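Local coordinates for protein glucose-6-phosphate isomerase (Chlamydia trachomatis D/UW-3/CX, PDB 6OTU) that catalyses the reversible isomerization of glucose-6-phosphate to fructose-6-phosphate, at residues A[267-272]-A[353-358]. Sequence-based numbering, arbitrary orientation.
With G6Q (glucose-6-phosphate), chain E.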
# COMPACT_ATOMS: atom_id res chain seq x y z
N GLY A 267 -3.07 -9.84 21.37
CA GLY A 267 -3.72 -8.95 20.41
C GLY A 267 -3.59 -9.47 18.99
O GLY A 267 -2.55 -10.00 18.58
N GLY A 268 -4.68 -9.32 18.22
CA GLY A 268 -4.72 -9.82 16.85
C GLY A 268 -3.56 -9.35 16.00
O GLY A 268 -2.91 -10.14 15.31
N ARG A 269 -3.27 -8.04 16.04
CA ARG A 269 -2.18 -7.46 15.27
C ARG A 269 -0.81 -7.81 15.84
O ARG A 269 0.21 -7.39 15.28
CB ARG A 269 -2.35 -5.94 15.19
CG ARG A 269 -2.39 -5.23 16.52
CD ARG A 269 -2.75 -3.76 16.36
NE ARG A 269 -3.07 -3.13 17.65
CZ ARG A 269 -4.27 -3.13 18.22
NH1 ARG A 269 -5.31 -3.72 17.64
NH2 ARG A 269 -4.45 -2.52 19.39
N PHE A 270 -0.77 -8.58 16.93
CA PHE A 270 0.47 -9.09 17.48
C PHE A 270 0.48 -10.62 17.53
O PHE A 270 1.24 -11.20 18.30
CB PHE A 270 0.72 -8.53 18.88
CG PHE A 270 0.67 -7.02 18.98
CD1 PHE A 270 1.77 -6.26 18.67
CD2 PHE A 270 -0.48 -6.38 19.40
CE1 PHE A 270 1.73 -4.88 18.76
CE2 PHE A 270 -0.52 -5.00 19.50
CZ PHE A 270 0.59 -4.26 19.19
N SER A 271 -0.35 -11.29 16.73
CA SER A 271 -0.59 -12.71 16.94
C SER A 271 0.14 -13.62 15.95
O SER A 271 -0.03 -14.85 16.01
CB SER A 271 -2.10 -12.99 16.90
OG SER A 271 -2.60 -12.85 15.59
N ALA A 272 0.97 -13.07 15.06
CA ALA A 272 1.64 -13.89 14.06
C ALA A 272 2.56 -14.94 14.68
O ALA A 272 2.78 -15.99 14.07
CB ALA A 272 2.43 -13.01 13.09
N GLY A 353 0.95 -0.53 13.44
CA GLY A 353 1.23 0.81 13.94
C GLY A 353 0.01 1.71 14.01
O GLY A 353 -0.21 2.35 15.04
N MET A 354 -0.79 1.77 12.94
CA MET A 354 -1.93 2.69 12.93
C MET A 354 -3.08 2.20 13.79
O MET A 354 -3.81 3.01 14.39
CB MET A 354 -2.40 2.93 11.49
CG MET A 354 -1.32 3.58 10.63
SD MET A 354 -1.89 4.00 8.98
CE MET A 354 -2.96 5.38 9.36
N GLU A 355 -3.32 0.88 13.83
CA GLU A 355 -4.37 0.39 14.72
C GLU A 355 -3.96 0.51 16.19
O GLU A 355 -4.80 0.80 17.05
CB GLU A 355 -4.73 -1.05 14.37
CG GLU A 355 -6.15 -1.41 14.75
CD GLU A 355 -6.37 -2.88 14.75
OE1 GLU A 355 -7.46 -3.30 15.16
OE2 GLU A 355 -5.46 -3.63 14.34
N SER A 356 -2.68 0.28 16.50
CA SER A 356 -2.24 0.40 17.88
C SER A 356 -2.25 1.85 18.34
O SER A 356 -2.80 2.18 19.39
CB SER A 356 -0.83 -0.17 18.06
OG SER A 356 -0.79 -1.56 17.82
N ASN A 357 -1.66 2.74 17.55
CA ASN A 357 -1.38 4.08 18.04
C ASN A 357 -2.25 5.14 17.39
O ASN A 357 -2.04 6.33 17.62
CB ASN A 357 0.12 4.37 17.87
CG ASN A 357 0.97 3.46 18.76
OD1 ASN A 357 0.50 3.03 19.81
ND2 ASN A 357 2.20 3.14 18.33
N GLY A 358 -3.26 4.73 16.62
CA GLY A 358 -4.22 5.69 16.10
C GLY A 358 -5.23 6.07 17.15
O GLY A 358 -6.41 5.72 17.06
C1 G6Q E . -6.46 -6.87 15.60
C2 G6Q E . -7.86 -6.30 15.35
C3 G6Q E . -8.55 -6.88 14.12
C4 G6Q E . -8.98 -8.34 14.27
C5 G6Q E . -9.96 -8.75 13.17
C6 G6Q E . -10.26 -10.23 13.18
O1 G6Q E . -5.90 -6.60 16.61
O2 G6Q E . -8.70 -6.49 16.49
O3 G6Q E . -7.69 -6.76 12.98
O4 G6Q E . -7.84 -9.20 14.22
O5 G6Q E . -11.16 -7.99 13.31
O6 G6Q E . -10.76 -10.57 14.50
P G6Q E . -10.97 -12.12 14.90
O1P G6Q E . -9.60 -12.77 14.87
O2P G6Q E . -11.56 -12.07 16.31
O3P G6Q E . -11.92 -12.71 13.89
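Arg269, on a short 3-10 turn between strand 258-262 and helix 275-285, faces Glu355 in the last turn of helix 345-357, their CA atoms 8.2 Å apart. The long side chain of Arg269 spans that gap, extended from CG to NE, and lays its guanidinium beside the helix. There NE donates to Ser356 OG at 2.8 Å, a somewhat bent bond (142°). Serine suits this position because its small hydroxyl also bonds to Cys352 O one turn back, while Phe270 CZ approaches OG at 3.3 Å. Further out, Arg269 NH1 makes a long salt bridge to Glu355 OE2 at 3.3 Å, the two flat groups inclined by 55°. Glu355 sends CG anti to its backbone N (chi1 -154°) and stays extended, carrying its carboxylate to the sugar; OE1 comes within 3.0 Å of C2 of glucose-6-phosphate, and Gln351 NE2 hydrogen-bonds OE2. Lacking a side chain, Gly268 lets the ligand's C1 end lie close against the backbone, and Arg269 N donates to ligand O1 at 3.1 Å. In this open-chain ligand O1 is a carbonyl oxygen, also 3.1 Å from Arg269 NH1. NH1 also donates to Gln494 OE1, and NH2 to Ser491 O. Arg269 is thus held at its backbone N and its guanidinium; its positive charge probably helps polarise O1 while Glu355, the probable proton donor, sits at C2, as befits proton transfer between C1 and C2.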